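Local coordinates for histidine--tRNA ligase (Thermus thermophilus, PDB 1H4V), which joins L-histidine to tRNA(His) using ATP, yielding histidyl-tRNA(His), AMP and diphosphate, and works as a homodimer, at residues Asp330-Leu336 and Ala379-Gly385; Pro335-Val341 and Ala360-Pro366; Leu351-Leu355 and Val412-Leu417. The contacts are given in a common frame with arbitrary orientation. Residue numbers count along the deposited sequence, not the author numbering.

Interaction 1: residues Asp330-Leu336 and Ala379-Gly385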
loop_
_atom_site.group_PDB
_atom_site.type_symbol
_atom_site.label_atom_id
_atom_site.label_comp_id
_atom_site.label_asym_id
_atom_site.label_seq_id
_atom_site.Cartn_x
_atom_site.Cartn_y
_atom_site.Cartn_z
ATOM N N ASP A 330 17.914 18.822 3.381
ATOM C CA ASP A 330 18.076 20.181 3.878
ATOM C C ASP A 330 19.558 20.446 4.128
ATOM O O ASP A 330 20.016 21.577 4.012
ATOM C CB ASP A 330 17.293 20.381 5.179
ATOM C CG ASP A 330 15.795 20.254 4.982
ATOM O OD1 ASP A 330 15.273 20.817 3.999
ATOM O OD2 ASP A 330 15.136 19.598 5.811
ATOM N N LEU A 331 20.302 19.394 4.455
ATOM C CA LEU A 331 21.728 19.520 4.731
ATOM C C LEU A 331 22.536 18.307 4.265
ATOM O O LEU A 331 22.190 17.164 4.577
ATOM C CB LEU A 331 21.942 19.717 6.238
ATOM C CG LEU A 331 23.383 19.734 6.780
ATOM C CD1 LEU A 331 24.090 20.998 6.306
ATOM C CD2 LEU A 331 23.373 19.683 8.316
ATOM N N TYR A 332 23.604 18.562 3.512
ATOM C CA TYR A 332 24.494 17.503 3.051
ATOM C C TYR A 332 25.874 17.802 3.639
ATOM O O TYR A 332 26.559 18.734 3.212
ATOM C CB TYR A 332 24.582 17.462 1.526
ATOM C CG TYR A 332 25.281 16.219 1.026
ATOM C CD1 TYR A 332 24.686 14.966 1.156
ATOM C CD2 TYR A 332 26.559 16.284 0.483
ATOM C CE1 TYR A 332 25.350 13.805 0.764
ATOM C CE2 TYR A 332 27.233 15.129 0.088
ATOM C CZ TYR A 332 26.624 13.894 0.233
ATOM O OH TYR A 332 27.295 12.748 -0.133
ATOM N N LEU A 333 26.264 17.005 4.628
ATOM C CA LEU A 333 27.536 17.154 5.335
ATOM C C LEU A 333 28.731 16.520 4.648
ATOM O O LEU A 333 28.703 15.349 4.276
ATOM C CB LEU A 333 27.411 16.568 6.738
ATOM C CG LEU A 333 26.725 17.478 7.748
ATOM C CD1 LEU A 333 26.171 16.666 8.908
ATOM C CD2 LEU A 333 27.730 18.520 8.225
ATOM N N ILE A 334 29.797 17.301 4.503
ATOM C CA ILE A 334 31.013 16.825 3.852
ATOM C C ILE A 334 32.153 16.728 4.867
ATOM O O ILE A 334 32.674 17.748 5.331
ATOM C CB ILE A 334 31.463 17.779 2.712
ATOM C CG1 ILE A 334 30.428 17.796 1.596
ATOM C CG2 ILE A 334 32.827 17.361 2.167
ATOM C CD1 ILE A 334 29.178 18.525 1.935
ATOM N N PRO A 335 32.549 15.500 5.239
ATOM C CA PRO A 335 33.647 15.339 6.203
ATOM C C PRO A 335 34.947 15.562 5.432
ATOM O O PRO A 335 35.091 15.078 4.315
ATOM C CB PRO A 335 33.484 13.893 6.684
ATOM C CG PRO A 335 32.891 13.205 5.497
ATOM C CD PRO A 335 31.897 14.210 4.949
ATOM N N LEU A 336 35.878 16.321 5.999
ATOM C CA LEU A 336 37.135 16.579 5.303
ATOM C C LEU A 336 38.225 15.595 5.698
ATOM O O LEU A 336 39.141 15.332 4.922
ATOM C CB LEU A 336 37.584 18.018 5.551
ATOM C CG LEU A 336 36.533 19.007 5.049
ATOM C CD1 LEU A 336 36.967 20.433 5.336
ATOM C CD2 LEU A 336 36.325 18.789 3.560
ATOM N N ALA A 379 19.804 22.141 0.378
ATOM C CA ALA A 379 19.565 23.540 0.680
ATOM C C ALA A 379 20.891 24.075 1.234
ATOM O O ALA A 379 21.369 25.132 0.821
ATOM C CB ALA A 379 18.459 23.680 1.717
ATOM N N PHE A 380 21.489 23.320 2.155
ATOM C CA PHE A 380 22.763 23.694 2.762
ATOM C C PHE A 380 23.804 22.610 2.618
ATOM O O PHE A 380 23.482 21.428 2.532
ATOM C CB PHE A 380 22.621 23.963 4.263
ATOM C CG PHE A 380 21.938 25.251 4.598
ATOM C CD1 PHE A 380 20.553 25.327 4.632
ATOM C CD2 PHE A 380 22.683 26.388 4.894
ATOM C CE1 PHE A 380 19.911 26.524 4.961
ATOM C CE2 PHE A 380 22.057 27.585 5.224
ATOM C CZ PHE A 380 20.667 27.654 5.257
ATOM N N ALA A 381 25.061 23.027 2.604
ATOM C CA ALA A 381 26.178 22.106 2.541
ATOM C C ALA A 381 26.870 22.335 3.882
ATOM O O ALA A 381 26.859 23.453 4.399
ATOM C CB ALA A 381 27.102 22.464 1.400
ATOM N N GLY A 382 27.436 21.284 4.462
ATOM C CA GLY A 382 28.113 21.428 5.738
ATOM C C GLY A 382 29.517 20.878 5.620
ATOM O O GLY A 382 29.755 19.910 4.893
ATOM N N PHE A 383 30.459 21.485 6.321
ATOM C CA PHE A 383 31.826 21.013 6.252
ATOM C C PHE A 383 32.407 20.750 7.622
ATOM O O PHE A 383 32.304 21.582 8.526
ATOM C CB PHE A 383 32.697 22.015 5.491
ATOM C CG PHE A 383 32.255 22.237 4.081
ATOM C CD1 PHE A 383 31.188 23.084 3.799
ATOM C CD2 PHE A 383 32.879 21.569 3.029
ATOM C CE1 PHE A 383 30.746 23.260 2.489
ATOM C CE2 PHE A 383 32.443 21.739 1.711
ATOM C CZ PHE A 383 31.378 22.584 1.443
ATOM N N LEU A 384 33.007 19.574 7.769
ATOM C CA LEU A 384 33.620 19.180 9.026
ATOM C C LEU A 384 35.064 18.744 8.805
ATOM O O LEU A 384 35.338 17.728 8.161
ATOM C CB LEU A 384 32.838 18.040 9.673
ATOM C CG LEU A 384 31.450 18.333 10.234
ATOM C CD1 LEU A 384 30.815 17.017 10.673
ATOM C CD2 LEU A 384 31.551 19.283 11.414
ATOM N N GLY A 385 35.982 19.532 9.340
ATOM C CA GLY A 385 37.384 19.219 9.211
ATOM C C GLY A 385 38.039 19.298 10.571
ATOM O O GLY A 385 37.373 19.516 11.591
#
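Leu331 overlaps the neighbouring strand with the end of its side chain, CD1 lying 3.8 Å from Gly382 N and 3.9 Å from Phe380 CB. This is a parallel strand pair, 331-335 beside 380-384, at the heart of the mixed sheet of the α/β anticodon-binding domain. The strand axes come within 4.4 Å at an angle of 24°. Register is unbroken from Leu331 opposite Phe380 to Pro335 opposite Leu384. Phe380, Gly382 and Leu384 use both N and O toward strand 331-335. In return, Tyr332 and Ile334 give N and O, Asp330 gives its O and Leu336 its N. Leu331 and Leu333 bond with their backbone to Arg356, Glu358 and Ala360, in and beside strand 357-359.

Leu331, Leu333, Pro335, Phe380 and Leu384 share one face of the sheet. Helices 338-351 and 412-419 cover it. A CB on Gly382 would point to this same face, where its ideal position is only 2.6 Å from Leu333 CD2, a clash. Tyr332, Ile334, Ala381 and Phe383 line the other face, where helix 366-375 packs. Ile334 CB meets Phe383 CD2 at 4.1 Å. Leu336 CD2 reaches the edge of the same ring.

The last backbone bond is among the shortest: Leu336 N donates to Leu384 O at 2.6 Å, just before Gly385, at the N-cap position of helix 386-391.

Interaction 2: residues Pro335-Val341 and Ala360-Pro366; sequences PLTEEAV and ALAPRKP
Pro363, Pro335 and Leu336 bury most of the surface where two strand-to-helix loops meet. Residues 335-341 leave strand 331-335 and enter helix 338-351. Residues 360-366 leave strand 357-359 and lead into helix 366-375. Pro335 is extended (phi/psi -78/136). Leu336 turns (-94/-27), and Thr337 (-119/169) N-caps the helix, its OG1 accepting from Ala340 N at 3.3 Å. Pro363 (-70/165) and Arg364 (-168/166) are extended.

The closest backbone register is Leu336 with Pro363, CA to CA 4.8 Å. Pro363 CA makes a CA-H...O contact with Pro335 O at 3.3 Å. The Pro363 ring fits against the helix start: CB is 3.4 Å from Leu336 O, CG 3.4 Å from Thr337 C, and CD 4.1 Å from Val341 CG2. The Pro335 ring packs on the other loop, with CD 4.0 Å from Ala360 CB. Leu336 (chi1 m, chi2 t) places CD2 3.3 Å from Arg364 O and 3.9 Å from Pro366 CG. A water donates to Glu338 OE1 (3.1 Å) and to Leu361 O (3.0 Å), bridging the loops.

Such loops follow the C-terminal ends of adjacent parallel strands in α/β folds. Val341 and Leu361 also pack on Ile138 and Pro101 of the second subunit. Within the chain, Ala340 rests on Leu384 of strand 380-384 and Leu389 of helix 386-391, and Pro366 rests on Phe383.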
loop_
_atom_site.group_PDB
_atom_site.type_symbol
_atom_site.label_atom_id
_atom_site.label_comp_id
_atom_site.label_asym_id
_atom_site.label_seq_id
_atom_site.Cartn_x
_atom_site.Cartn_y
_atom_site.Cartn_z
ATOM N N PRO A 335 32.549 15.500 5.239
ATOM C CA PRO A 335 33.647 15.339 6.203
ATOM C C PRO A 335 34.947 15.562 5.432
ATOM O O PRO A 335 35.091 15.078 4.315
ATOM C CB PRO A 335 33.484 13.893 6.684
ATOM C CG PRO A 335 32.891 13.205 5.497
ATOM C CD PRO A 335 31.897 14.210 4.949
ATOM N N LEU A 336 35.878 16.321 5.999
ATOM C CA LEU A 336 37.135 16.579 5.303
ATOM C C LEU A 336 38.225 15.595 5.698
ATOM O O LEU A 336 39.141 15.332 4.922
ATOM C CB LEU A 336 37.584 18.018 5.551
ATOM C CG LEU A 336 36.533 19.007 5.049
ATOM C CD1 LEU A 336 36.967 20.433 5.336
ATOM C CD2 LEU A 336 36.325 18.789 3.560
ATOM N N THR A 337 38.131 15.055 6.905
ATOM C CA THR A 337 39.109 14.073 7.352
ATOM C C THR A 337 38.351 12.787 7.637
ATOM O O THR A 337 37.117 12.780 7.674
ATOM C CB THR A 337 39.847 14.507 8.647
ATOM O OG1 THR A 337 38.906 14.634 9.722
ATOM C CG2 THR A 337 40.565 15.826 8.434
ATOM N N GLU A 338 39.093 11.705 7.849
ATOM C CA GLU A 338 38.503 10.412 8.126
ATOM C C GLU A 338 37.799 10.404 9.476
ATOM O O GLU A 338 36.777 9.747 9.640
ATOM C CB GLU A 338 39.581 9.331 8.101
ATOM C CG GLU A 338 39.013 7.925 8.052
ATOM C CD GLU A 338 38.418 7.579 6.693
ATOM O OE1 GLU A 338 37.588 6.645 6.631
ATOM O OE2 GLU A 338 38.785 8.228 5.686
ATOM N N GLU A 339 38.346 11.127 10.447
ATOM C CA GLU A 339 37.735 11.183 11.775
ATOM C C GLU A 339 36.431 11.975 11.736
ATOM O O GLU A 339 35.539 11.756 12.557
ATOM C CB GLU A 339 38.680 11.837 12.795
ATOM C CG GLU A 339 38.053 12.014 14.180
ATOM C CD GLU A 339 38.807 12.996 15.078
ATOM O OE1 GLU A 339 38.255 13.352 16.146
ATOM O OE2 GLU A 339 39.939 13.415 14.727
ATOM N N ALA A 340 36.323 12.885 10.773
ATOM C CA ALA A 340 35.141 13.720 10.637
ATOM C C ALA A 340 33.934 12.967 10.060
ATOM O O ALA A 340 32.797 13.421 10.183
ATOM C CB ALA A 340 35.470 14.931 9.779
ATOM N N VAL A 341 34.184 11.822 9.434
ATOM C CA VAL A 341 33.119 11.004 8.854
ATOM C C VAL A 341 32.123 10.621 9.955
ATOM O O VAL A 341 30.917 10.784 9.805
ATOM C CB VAL A 341 33.694 9.720 8.232
ATOM C CG1 VAL A 341 32.565 8.808 7.771
ATOM C CG2 VAL A 341 34.617 10.063 7.085
ATOM N N ALA A 360 28.442 12.342 3.466
ATOM C CA ALA A 360 29.264 11.475 2.632
ATOM C C ALA A 360 30.002 10.536 3.577
ATOM O O ALA A 360 30.341 10.924 4.697
ATOM C CB ALA A 360 30.262 12.313 1.827
ATOM N N LEU A 361 30.244 9.306 3.134
ATOM C CA LEU A 361 30.940 8.329 3.968
ATOM C C LEU A 361 32.457 8.376 3.895
ATOM O O LEU A 361 33.129 7.732 4.694
ATOM C CB LEU A 361 30.489 6.911 3.635
ATOM C CG LEU A 361 29.407 6.311 4.529
ATOM C CD1 LEU A 361 29.164 4.857 4.100
ATOM C CD2 LEU A 361 29.847 6.381 5.987
ATOM N N ALA A 362 33.003 9.118 2.941
ATOM C CA ALA A 362 34.454 9.213 2.811
ATOM C C ALA A 362 34.873 10.668 2.710
ATOM O O ALA A 362 34.086 11.519 2.306
ATOM C CB ALA A 362 34.924 8.452 1.573
ATOM N N PRO A 363 36.120 10.981 3.095
ATOM C CA PRO A 363 36.556 12.378 3.003
ATOM C C PRO A 363 36.703 12.777 1.540
ATOM O O PRO A 363 36.733 11.924 0.653
ATOM C CB PRO A 363 37.906 12.372 3.716
ATOM C CG PRO A 363 37.793 11.215 4.672
ATOM C CD PRO A 363 37.108 10.170 3.828
ATOM N N ARG A 364 36.779 14.077 1.298
ATOM C CA ARG A 364 36.965 14.606 -0.044
ATOM C C ARG A 364 37.297 16.088 0.085
ATOM O O ARG A 364 37.142 16.675 1.153
ATOM C CB ARG A 364 35.704 14.400 -0.898
ATOM C CG ARG A 364 34.478 15.130 -0.397
ATOM C CD ARG A 364 33.466 14.185 0.240
ATOM N NE ARG A 364 32.670 13.452 -0.746
ATOM C CZ ARG A 364 32.761 12.144 -0.966
ATOM N NH1 ARG A 364 33.620 11.406 -0.274
ATOM N NH2 ARG A 364 31.983 11.571 -1.873
ATOM N N LYS A 365 37.777 16.688 -0.996
ATOM C CA LYS A 365 38.121 18.103 -0.972
ATOM C C LYS A 365 36.840 18.920 -0.804
ATOM O O LYS A 365 35.761 18.498 -1.240
ATOM C CB LYS A 365 38.828 18.500 -2.269
ATOM C CG LYS A 365 40.083 17.692 -2.581
ATOM C CD LYS A 365 41.147 17.879 -1.517
ATOM C CE LYS A 365 42.461 17.248 -1.947
ATOM N NZ LYS A 365 42.962 17.841 -3.224
ATOM N N PRO A 366 36.942 20.102 -0.170
ATOM C CA PRO A 366 35.779 20.964 0.047
ATOM C C PRO A 366 35.019 21.244 -1.239
ATOM O O PRO A 366 33.796 21.156 -1.279
ATOM C CB PRO A 366 36.395 22.232 0.632
ATOM C CG PRO A 366 37.571 21.713 1.378
ATOM C CD PRO A 366 38.153 20.711 0.405
HETATM O O HOH W 1 34.558 6.204 6.895
#

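Interaction 3: residues Leu351-Leu355 and Val412-Leu417; sequences LRPRL and VPGYLL
This is an apolar contact between a connecting turn and the C-terminal helix of the anticodon-binding domain. Residues 351-355 join helix 338-351 to strand 357-359. Residues 412-417 form the start of helix 412-419. The turn folds back on itself, with Leu355 N bonded to Leu351 O at 3.1 Å and a cis peptide bond before Pro353. Leu355 is extended (phi/psi -122/150), two residues before strand 357-359. The other segment is regular helix: Leu416 N bonds Val412 O at 2.9 Å, and Leu417 N bonds Pro413 O at 3.0 Å.

The nearest CA pairs are Leu351 with Pro413 at 6.1 Å and Leu355 with Leu417 at 8.1 Å. One side of the helix, made by Val412, Pro413, Leu416 and Leu417, meets the turn. Leu351 (chi1 m, chi2 t) sets CD1 3.9 Å from Val412 CG1 and 3.8 Å from Leu416 CD1. Its CD2 is 3.5 Å from Pro413 CG. Leu355 has chi1 at -115°, between wells. Its CD2 lies 3.5 Å from Leu416 CB and its CD1 3.4 Å from Leu417 CD2. The aliphatic part of Arg354 adds to the border, CD being 3.7 Å from Leu417 CD2.

Arg352 instead makes salt bridges to Glu349 and to Glu142 of the second subunit. Leu351 and Leu416 both also touch Leu331 on the central sheet. Two helices sharing one face of a mixed sheet in this way, here 338-351 and 412-419, belong to the α/β anticodon-binding domain found in class IIa synthetases.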
loop_
_atom_site.group_PDB
_atom_site.type_symbol
_atom_site.label_atom_id
_atom_site.label_comp_id
_atom_site.label_asym_id
_atom_site.label_seq_id
_atom_site.Cartn_x
_atom_site.Cartn_y
_atom_site.Cartn_z
ATOM N N LEU A 351 20.180 16.120 13.942
ATOM C CA LEU A 351 19.273 16.989 13.207
ATOM C C LEU A 351 18.031 16.275 12.665
ATOM O O LEU A 351 17.062 16.926 12.274
ATOM C CB LEU A 351 20.041 17.661 12.059
ATOM C CG LEU A 351 21.180 18.588 12.516
ATOM C CD1 LEU A 351 22.030 19.011 11.333
ATOM C CD2 LEU A 351 20.584 19.813 13.223
ATOM N N ARG A 352 18.068 14.945 12.633
ATOM C CA ARG A 352 16.945 14.142 12.134
ATOM C C ARG A 352 15.987 13.805 13.269
ATOM O O ARG A 352 16.396 13.735 14.425
ATOM C CB ARG A 352 17.425 12.814 11.558
ATOM C CG ARG A 352 18.402 12.876 10.433
ATOM C CD ARG A 352 19.155 11.553 10.394
ATOM N NE ARG A 352 20.007 11.459 9.230
ATOM C CZ ARG A 352 20.806 10.436 8.966
ATOM N NH1 ARG A 352 20.869 9.398 9.799
ATOM N NH2 ARG A 352 21.529 10.450 7.852
ATOM N N PRO A 353 14.709 13.545 12.945
ATOM C CA PRO A 353 14.154 13.582 11.586
ATOM C C PRO A 353 13.472 14.904 11.224
ATOM O O PRO A 353 12.866 15.017 10.159
ATOM C CB PRO A 353 13.163 12.433 11.607
ATOM C CG PRO A 353 12.592 12.563 12.975
ATOM C CD PRO A 353 13.827 12.772 13.835
ATOM N N ARG A 354 13.561 15.902 12.101
ATOM C CA ARG A 354 12.931 17.192 11.829
ATOM C C ARG A 354 13.504 17.800 10.563
ATOM O O ARG A 354 12.815 18.488 9.814
ATOM C CB ARG A 354 13.136 18.157 12.998
ATOM C CG ARG A 354 12.640 19.570 12.714
ATOM C CD ARG A 354 12.725 20.457 13.940
ATOM N NE ARG A 354 11.757 20.062 14.959
ATOM C CZ ARG A 354 11.508 20.756 16.064
ATOM N NH1 ARG A 354 12.159 21.889 16.303
ATOM N NH2 ARG A 354 10.598 20.321 16.927
ATOM N N LEU A 355 14.776 17.535 10.323
ATOM C CA LEU A 355 15.437 18.049 9.136
ATOM C C LEU A 355 15.969 16.850 8.376
ATOM O O LEU A 355 16.275 15.831 8.981
ATOM C CB LEU A 355 16.600 18.953 9.550
ATOM C CG LEU A 355 16.607 20.452 9.248
ATOM C CD1 LEU A 355 15.214 21.055 9.327
ATOM C CD2 LEU A 355 17.541 21.118 10.242
ATOM N N VAL A 412 23.352 24.756 15.346
ATOM C CA VAL A 412 22.963 24.305 14.020
ATOM C C VAL A 412 21.473 24.010 13.830
ATOM O O VAL A 412 20.863 24.479 12.865
ATOM C CB VAL A 412 23.789 23.080 13.597
ATOM C CG1 VAL A 412 23.308 22.553 12.254
ATOM C CG2 VAL A 412 25.246 23.473 13.498
ATOM N N PRO A 413 20.862 23.238 14.741
ATOM C CA PRO A 413 19.431 22.938 14.581
ATOM C C PRO A 413 18.596 24.220 14.480
ATOM O O PRO A 413 17.811 24.404 13.548
ATOM C CB PRO A 413 19.091 22.154 15.850
ATOM C CG PRO A 413 20.390 21.541 16.247
ATOM C CD PRO A 413 21.384 22.654 15.989
ATOM N N GLY A 414 18.785 25.103 15.454
ATOM C CA GLY A 414 18.042 26.346 15.483
ATOM C C GLY A 414 18.280 27.205 14.264
ATOM O O GLY A 414 17.338 27.723 13.671
ATOM N N TYR A 415 19.542 27.355 13.887
ATOM C CA TYR A 415 19.898 28.169 12.738
ATOM C C TYR A 415 19.249 27.646 11.457
ATOM O O TYR A 415 18.672 28.414 10.678
ATOM C CB TYR A 415 21.414 28.184 12.575
ATOM C CG TYR A 415 21.879 28.945 11.364
ATOM C CD1 TYR A 415 22.155 30.318 11.435
ATOM C CD2 TYR A 415 22.010 28.306 10.132
ATOM C CE1 TYR A 415 22.549 31.033 10.299
ATOM C CE2 TYR A 415 22.400 29.005 8.993
ATOM C CZ TYR A 415 22.668 30.361 9.080
ATOM O OH TYR A 415 23.065 31.037 7.949
ATOM N N LEU A 416 19.355 26.337 11.238
ATOM C CA LEU A 416 18.791 25.715 10.045
ATOM C C LEU A 416 17.277 25.863 10.004
ATOM O O LEU A 416 16.703 26.094 8.939
ATOM C CB LEU A 416 19.168 24.234 9.987
ATOM C CG LEU A 416 20.633 23.901 9.702
ATOM C CD1 LEU A 416 20.907 22.472 10.092
ATOM C CD2 LEU A 416 20.946 24.119 8.229
ATOM N N LEU A 417 16.637 25.740 11.164
ATOM C CA LEU A 417 15.184 25.864 11.246
ATOM C C LEU A 417 14.718 27.291 10.966
ATOM O O LEU A 417 13.699 27.501 10.315
ATOM C CB LEU A 417 14.687 25.419 12.624
ATOM C CG LEU A 417 13.566 24.376 12.594
ATOM C CD1 LEU A 417 12.302 24.976 11.990
ATOM C CD2 LEU A 417 14.028 23.163 11.785
#

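How the interactions relate
All three contacts belong to the C-terminal anticodon-binding domain. Interaction 1 is the central strand pair. Interaction 2 lies beyond the C-terminal ends of its strands, centres about 10 Å apart, and shares Pro335 and Leu336 with it. Interaction 3 lies toward the opposite ends, its centre about 13 Å from that of interaction 1 and about 21 Å from that of interaction 2. Along the chain the segments run 330-336, 335-341, 351-355, 360-366, 379-385 and 412-417. Helix 338-351 links interaction 2 to interaction 3. Leu331 packs on Leu351, and Phe380 on Leu416, so sheet and helices form one core. Interactions 2 and 3 also touch the second subunit, so both ends of helix 338-351 lie near the dimer partner.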